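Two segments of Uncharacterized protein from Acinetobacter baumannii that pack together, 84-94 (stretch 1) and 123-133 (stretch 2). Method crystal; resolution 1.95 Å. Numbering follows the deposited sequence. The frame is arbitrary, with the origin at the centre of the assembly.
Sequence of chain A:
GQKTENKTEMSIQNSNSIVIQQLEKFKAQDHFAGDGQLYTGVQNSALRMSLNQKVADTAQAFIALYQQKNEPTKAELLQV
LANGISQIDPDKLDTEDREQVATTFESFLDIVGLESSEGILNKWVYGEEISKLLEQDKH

Stretch 1, residues 84-94: GISQIDPDKLD
Stretch 2, residues 123-133: KWVYGEEISKL

The strongest polar link is a hydrogen bond from the indole of W124 to the backbone of the other stretch. W124 NE1 donates to I88 O at 2.9 Å, with an N-H...O angle of 156°. This gives the one polar atom of the indole a partner, while apolar side chains pack around the ring. I85 O also lies 3.5 Å from W124 NE1.

The second polar link is a salt bridge at the exposed margin. D91 OD1 and K132 NZ are 3.2 Å apart, and the hydrogen bond within this pair is weak. K132 has chi1 m and its other three chi angles t, so the extended chain spans the distance from the helix to the carboxylate. D91 has chi1 m. Its CA-to-CB bond points sideways, but the carboxylate end comes nearer the helix. D91 OD1 also sits 3.3 Å from E128 CB. The E128 side chain is not modelled beyond CB.

Stretch 2 is helical throughout, with a kink where the N atoms of E128 and E129 lack bonds to the preceding turn. W124, E128 and K132 are spaced four residues apart, and all three direct CA-to-CB toward stretch 1. Stretch 1 starts as the end portion of a helix. I88 N bonds to I85 O at 3.1 Å. The chain then extends through I88 (phi/psi -111/115) and D89 (-73/114), and turns at P90 (-68/-14) and D91 (-82/2). K92 N bonds to D89 O at 3.2 Å across this turn. In register, P90 lies by W124 with CA atoms 6.8 Å apart, and D91 CA lies by E128 CA at 7.3 Å.

The packing centres on W124, which has 152 Å² covered by stretch 1. Its chi1 is t and chi2 is 87°. I85, with chi1 t and chi2 p, lies over one face of the indole. I85 CG1 is 3.7 Å from the centroid of the W124 five-membered ring and 7° off its normal, a CH-pi contact. P90 covers the opposite face, with P90 CB 4.3 Å from the same centroid and 21° off the normal. The compact proline ring has a C-gamma endo pucker.

I88 and L93, both with chi1 m and chi2 t, extend the apolar surround. I88 CG2 is 3.7 Å from W124 CZ2. L93 CD1 meets the ring edge, 4.1 Å from W124 CH2. I85, I88 and L93 are buried, as suits their aliphatic side chains. The two stretches bury 403 Å² in total.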

ATOM      1  N   GLY A  84      -2.782  -4.119   5.980  1.00 27.23           N
ATOM      2  CA  GLY A  84      -2.390  -2.738   5.783  1.00 24.61           C
ATOM      3  C   GLY A  84      -3.424  -1.976   4.975  1.00 25.88           C
ATOM      4  O   GLY A  84      -3.760  -0.838   5.300  1.00 24.73           O
ATOM      5  N   ILE A  85      -3.938  -2.613   3.926  1.00 27.53           N
ATOM      6  CA  ILE A  85      -4.897  -1.972   3.031  1.00 29.64           C
ATOM      7  C   ILE A  85      -6.293  -1.899   3.646  1.00 30.02           C
ATOM      8  O   ILE A  85      -7.037  -0.954   3.390  1.00 30.10           O
ATOM      9  CB  ILE A  85      -4.964  -2.696   1.653  1.00 34.11           C
ATOM     10  CG1 ILE A  85      -5.734  -1.861   0.623  1.00 35.30           C
ATOM     11  CG2 ILE A  85      -5.591  -4.074   1.783  1.00 33.83           C
ATOM     12  CD1 ILE A  85      -4.974  -0.652   0.118  1.00 34.53           C
ATOM     13  N   SER A  86      -6.649  -2.887   4.459  1.00 28.59           N
ATOM     14  CA  SER A  86      -7.968  -2.902   5.079  1.00 28.22           C
ATOM     15  C   SER A  86      -8.150  -1.740   6.062  1.00 27.66           C
ATOM     16  O   SER A  86      -9.271  -1.435   6.452  1.00 28.91           O
ATOM     17  CB  SER A  86      -8.217  -4.237   5.780  1.00 30.58           C
ATOM     18  OG  SER A  86      -7.254  -4.465   6.788  1.00 34.81           O
ATOM     19  N   GLN A  87      -7.050  -1.092   6.447  1.00 27.22           N
ATOM     20  CA  GLN A  87      -7.094   0.036   7.383  1.00 28.26           C
ATOM     21  C   GLN A  87      -7.619   1.309   6.738  1.00 29.28           C
ATOM     22  O   GLN A  87      -7.883   2.301   7.418  1.00 28.69           O
ATOM     23  CB  GLN A  87      -5.704   0.325   7.949  1.00 31.51           C
ATOM     24  CG  GLN A  87      -5.107  -0.814   8.728  1.00 34.95           C
ATOM     25  CD  GLN A  87      -5.990  -1.253   9.871  1.00 38.54           C
ATOM     26  OE1 GLN A  87      -6.443  -0.436  10.666  1.00 39.44           O
ATOM     27  NE2 GLN A  87      -6.259  -2.550   9.945  1.00 41.59           N
ATOM     28  N   ILE A  88      -7.752   1.275   5.417  1.00 31.02           N
ATOM     29  CA  ILE A  88      -8.178   2.433   4.642  1.00 30.52           C
ATOM     30  C   ILE A  88      -9.570   2.193   4.059  1.00 32.92           C
ATOM     31  O   ILE A  88      -9.761   1.301   3.236  1.00 31.12           O
ATOM     32  CB  ILE A  88      -7.193   2.713   3.490  1.00 29.32           C
ATOM     33  CG1 ILE A  88      -5.757   2.801   4.019  1.00 28.79           C
ATOM     34  CG2 ILE A  88      -7.574   3.996   2.764  1.00 29.14           C
ATOM     35  CD1 ILE A  88      -4.702   2.902   2.935  1.00 27.81           C
ATOM     36  N   ASP A  89     -10.536   2.993   4.500  1.00 36.14           N
ATOM     37  CA  ASP A  89     -11.914   2.899   4.026  1.00 35.94           C
ATOM     38  C   ASP A  89     -12.028   3.439   2.598  1.00 33.87           C
ATOM     39  O   ASP A  89     -11.832   4.633   2.378  1.00 33.71           O
ATOM     40  CB  ASP A  89     -12.817   3.704   4.965  1.00 38.42           C
ATOM     41  CG  ASP A  89     -14.286   3.577   4.622  1.00 40.35           C
ATOM     42  OD1 ASP A  89     -14.669   2.566   4.000  1.00 42.24           O
ATOM     43  OD2 ASP A  89     -15.058   4.488   4.986  1.00 41.32           O
ATOM     44  N   PRO A  90     -12.345   2.566   1.619  1.00 32.05           N
ATOM     45  CA  PRO A  90     -12.403   3.039   0.229  1.00 32.23           C
ATOM     46  C   PRO A  90     -13.548   4.015  -0.043  1.00 35.29           C
ATOM     47  O   PRO A  90     -13.545   4.680  -1.077  1.00 38.27           O
ATOM     48  CB  PRO A  90     -12.597   1.748  -0.576  1.00 28.67           C
ATOM     49  CG  PRO A  90     -13.226   0.802   0.370  1.00 29.01           C
ATOM     50  CD  PRO A  90     -12.651   1.126   1.715  1.00 31.28           C
ATOM     51  N   ASP A  91     -14.504   4.103   0.874  1.00 36.46           N
ATOM     52  CA  ASP A  91     -15.638   5.007   0.706  1.00 38.04           C
ATOM     53  C   ASP A  91     -15.313   6.454   1.101  1.00 37.98           C
ATOM     54  O   ASP A  91     -16.181   7.325   1.041  1.00 42.05           O
ATOM     55  CB  ASP A  91     -16.829   4.499   1.520  1.00 42.25           C
ATOM     56  CG  ASP A  91     -17.236   3.085   1.139  1.00 46.56           C
ATOM     57  OD1 ASP A  91     -17.045   2.699  -0.036  1.00 46.71           O
ATOM     58  OD2 ASP A  91     -17.749   2.357   2.017  1.00 49.83           O
ATOM     59  N   LYS A  92     -14.065   6.704   1.490  1.00 34.67           N
ATOM     60  CA  LYS A  92     -13.625   8.040   1.901  1.00 36.94           C
ATOM     61  C   LYS A  92     -12.767   8.719   0.823  1.00 39.55           C
ATOM     62  O   LYS A  92     -12.360   9.875   0.981  1.00 40.14           O
ATOM     63  CB  LYS A  92     -12.831   7.956   3.214  1.00 36.33           C
ATOM     64  CG  LYS A  92     -13.646   7.531   4.437  1.00 36.83           C
ATOM     65  CD  LYS A  92     -14.522   8.656   4.963  1.00 39.29           C
ATOM     66  N   LEU A  93     -12.497   7.999  -0.267  1.00 39.73           N
ATOM     67  CA  LEU A  93     -11.636   8.495  -1.348  1.00 39.63           C
ATOM     68  C   LEU A  93     -12.322   8.481  -2.719  1.00 38.29           C
ATOM     69  O   LEU A  93     -13.194   7.647  -2.975  1.00 37.02           O
ATOM     70  CB  LEU A  93     -10.367   7.640  -1.437  1.00 39.32           C
ATOM     71  CG  LEU A  93      -9.502   7.493  -0.185  1.00 37.13           C
ATOM     72  CD1 LEU A  93      -8.396   6.483  -0.442  1.00 35.79           C
ATOM     73  CD2 LEU A  93      -8.912   8.829   0.243  1.00 37.57           C
ATOM     74  N   ASP A  94     -11.917   9.391  -3.607  1.00 37.97           N
ATOM     75  CA  ASP A  94     -12.423   9.368  -4.981  1.00 36.16           C
ATOM     76  C   ASP A  94     -11.686   8.297  -5.772  1.00 34.80           C
ATOM     77  O   ASP A  94     -10.766   7.658  -5.261  1.00 34.89           O
ATOM     78  CB  ASP A  94     -12.354  10.750  -5.674  1.00 36.90           C
ATOM     79  CG  ASP A  94     -10.929  11.227  -5.966  1.00 39.18           C
ATOM     80  OD1 ASP A  94      -9.971  10.431  -5.920  1.00 40.02           O
ATOM     81  OD2 ASP A  94     -10.772  12.429  -6.272  1.00 41.16           O
ATOM     82  N   LYS A 123     -10.328  -5.868  -5.433  1.00 28.80           N
ATOM     83  CA  LYS A 123     -11.564  -5.958  -4.662  1.00 30.67           C
ATOM     84  C   LYS A 123     -11.738  -4.702  -3.823  1.00 30.08           C
ATOM     85  O   LYS A 123     -12.851  -4.233  -3.601  1.00 31.72           O
ATOM     86  CB  LYS A 123     -11.549  -7.199  -3.765  1.00 32.39           C
ATOM     87  CG  LYS A 123     -12.802  -7.362  -2.923  1.00 37.88           C
ATOM     88  CD  LYS A 123     -12.872  -8.734  -2.279  1.00 41.91           C
ATOM     89  CE  LYS A 123     -14.124  -8.880  -1.434  1.00 45.57           C
ATOM     90  NZ  LYS A 123     -14.269 -10.254  -0.880  1.00 48.27           N
ATOM     91  N   TRP A 124     -10.617  -4.156  -3.370  1.00 28.20           N
ATOM     92  CA  TRP A 124     -10.619  -2.944  -2.569  1.00 26.70           C
ATOM     93  C   TRP A 124     -11.022  -1.743  -3.426  1.00 28.22           C
ATOM     94  O   TRP A 124     -11.858  -0.936  -3.021  1.00 29.62           O
ATOM     95  CB  TRP A 124      -9.234  -2.737  -1.955  1.00 26.40           C
ATOM     96  CG  TRP A 124      -9.133  -1.550  -1.041  1.00 27.82           C
ATOM     97  CD1 TRP A 124      -9.414  -1.515   0.296  1.00 27.89           C
ATOM     98  CD2 TRP A 124      -8.716  -0.224  -1.394  1.00 28.30           C
ATOM     99  NE1 TRP A 124      -9.199  -0.254   0.794  1.00 26.69           N
ATOM    100  CE2 TRP A 124      -8.770   0.557  -0.225  1.00 27.26           C
ATOM    101  CE3 TRP A 124      -8.307   0.376  -2.594  1.00 28.52           C
ATOM    102  CZ2 TRP A 124      -8.428   1.908  -0.214  1.00 28.02           C
ATOM    103  CZ3 TRP A 124      -7.966   1.719  -2.579  1.00 28.73           C
ATOM    104  CH2 TRP A 124      -8.029   2.469  -1.398  1.00 28.47           C
ATOM    105  N   VAL A 125     -10.445  -1.640  -4.619  1.00 28.84           N
ATOM    106  CA  VAL A 125     -10.706  -0.504  -5.503  1.00 28.79           C
ATOM    107  C   VAL A 125     -12.132  -0.498  -6.062  1.00 28.06           C
ATOM    108  O   VAL A 125     -12.801   0.533  -6.035  1.00 28.43           O
ATOM    109  CB  VAL A 125      -9.707  -0.454  -6.689  1.00 23.27           C
ATOM    110  CG1 VAL A 125     -10.059   0.680  -7.644  1.00 23.11           C
ATOM    111  CG2 VAL A 125      -8.290  -0.272  -6.190  1.00 21.08           C
ATOM    112  N   TYR A 126     -12.589  -1.645  -6.563  1.00 28.37           N
ATOM    113  CA  TYR A 126     -13.857  -1.719  -7.294  1.00 29.45           C
ATOM    114  C   TYR A 126     -14.980  -2.428  -6.535  1.00 32.25           C
ATOM    115  O   TYR A 126     -16.111  -2.487  -7.013  1.00 33.80           O
ATOM    116  CB  TYR A 126     -13.634  -2.416  -8.639  1.00 29.09           C
ATOM    117  CG  TYR A 126     -12.485  -1.832  -9.428  1.00 28.82           C
ATOM    118  CD1 TYR A 126     -12.642  -0.665 -10.161  1.00 28.87           C
ATOM    119  CD2 TYR A 126     -11.237  -2.438  -9.426  1.00 29.56           C
ATOM    120  CE1 TYR A 126     -11.591  -0.120 -10.876  1.00 30.17           C
ATOM    121  CE2 TYR A 126     -10.182  -1.903 -10.140  1.00 29.99           C
ATOM    122  CZ  TYR A 126     -10.365  -0.744 -10.863  1.00 30.22           C
ATOM    123  OH  TYR A 126      -9.318  -0.208 -11.571  1.00 30.97           O
ATOM    124  N   GLY A 127     -14.675  -2.966  -5.359  1.00 33.03           N
ATOM    125  CA  GLY A 127     -15.665  -3.697  -4.591  1.00 31.95           C
ATOM    126  C   GLY A 127     -16.857  -2.840  -4.224  1.00 31.88           C
ATOM    127  O   GLY A 127     -17.936  -2.997  -4.789  1.00 31.33           O
ATOM    128  N   GLU A 128     -16.654  -1.926  -3.281  1.00 35.13           N
ATOM    129  CA  GLU A 128     -17.731  -1.080  -2.784  1.00 38.85           C
ATOM    130  C   GLU A 128     -18.359  -0.256  -3.906  1.00 39.31           C
ATOM    131  O   GLU A 128     -19.540   0.080  -3.847  1.00 38.65           O
ATOM    132  CB  GLU A 128     -17.215  -0.153  -1.680  1.00 38.77           C
ATOM    133  N   GLU A 129     -17.571   0.062  -4.926  1.00 40.43           N
ATOM    134  CA  GLU A 129     -18.077   0.813  -6.068  1.00 40.98           C
ATOM    135  C   GLU A 129     -19.105  -0.000  -6.856  1.00 38.20           C
ATOM    136  O   GLU A 129     -20.196   0.490  -7.146  1.00 38.79           O
ATOM    137  CB  GLU A 129     -16.927   1.232  -6.983  1.00 45.25           C
ATOM    138  CG  GLU A 129     -17.353   2.123  -8.136  1.00 52.80           C
ATOM    139  CD  GLU A 129     -16.197   2.490  -9.051  1.00 61.78           C
ATOM    140  OE1 GLU A 129     -15.031   2.367  -8.617  1.00 64.89           O
ATOM    141  OE2 GLU A 129     -16.452   2.896 -10.207  1.00 65.62           O
ATOM    142  N   ILE A 130     -18.760  -1.237  -7.207  1.00 34.45           N
ATOM    143  CA  ILE A 130     -19.681  -2.096  -7.950  1.00 33.13           C
ATOM    144  C   ILE A 130     -20.876  -2.485  -7.085  1.00 34.34           C
ATOM    145  O   ILE A 130     -21.987  -2.628  -7.590  1.00 37.34           O
ATOM    146  CB  ILE A 130     -18.988  -3.376  -8.469  1.00 31.70           C
ATOM    147  CG1 ILE A 130     -17.901  -3.018  -9.484  1.00 27.92           C
ATOM    148  CG2 ILE A 130     -20.007  -4.339  -9.096  1.00 33.80           C
ATOM    149  CD1 ILE A 130     -18.415  -2.435 -10.785  1.00 27.11           C
ATOM    150  N   SER A 131     -20.647  -2.670  -5.790  1.00 33.57           N
ATOM    151  CA  SER A 131     -21.731  -2.985  -4.866  1.00 33.20           C
ATOM    152  C   SER A 131     -22.781  -1.875  -4.847  1.00 34.25           C
ATOM    153  O   SER A 131     -23.984  -2.149  -4.890  1.00 35.24           O
ATOM    154  CB  SER A 131     -21.187  -3.197  -3.457  1.00 31.86           C
ATOM    155  OG  SER A 131     -20.372  -4.352  -3.398  1.00 34.63           O
ATOM    156  N   LYS A 132     -22.317  -0.628  -4.779  1.00 35.34           N
ATOM    157  CA  LYS A 132     -23.200   0.541  -4.760  1.00 38.74           C
ATOM    158  C   LYS A 132     -23.857   0.775  -6.119  1.00 39.82           C
ATOM    159  O   LYS A 132     -24.971   1.297  -6.193  1.00 42.24           O
ATOM    160  CB  LYS A 132     -22.426   1.795  -4.350  1.00 42.36           C
ATOM    161  CG  LYS A 132     -22.018   1.830  -2.889  1.00 46.54           C
ATOM    162  CD  LYS A 132     -21.118   3.018  -2.584  1.00 50.44           C
ATOM    163  CE  LYS A 132     -20.661   2.995  -1.136  1.00 54.08           C
ATOM    164  NZ  LYS A 132     -19.824   4.179  -0.809  1.00 55.83           N
ATOM    165  N   LEU A 133     -23.153   0.408  -7.188  1.00 38.97           N
ATOM    166  CA  LEU A 133     -23.698   0.475  -8.542  1.00 37.84           C
ATOM    167  C   LEU A 133     -24.859  -0.507  -8.694  1.00 38.54           C
ATOM    168  O   LEU A 133     -25.906  -0.163  -9.245  1.00 37.71           O
ATOM    169  CB  LEU A 133     -22.610   0.157  -9.573  1.00 37.55           C
ATOM    170  CG  LEU A 133     -23.037   0.136 -11.049  1.00 37.74           C
ATOM    171  CD1 LEU A 133     -23.464   1.522 -11.515  1.00 39.25           C
ATOM    172  CD2 LEU A 133     -21.935  -0.414 -11.950  1.00 34.28           C
TER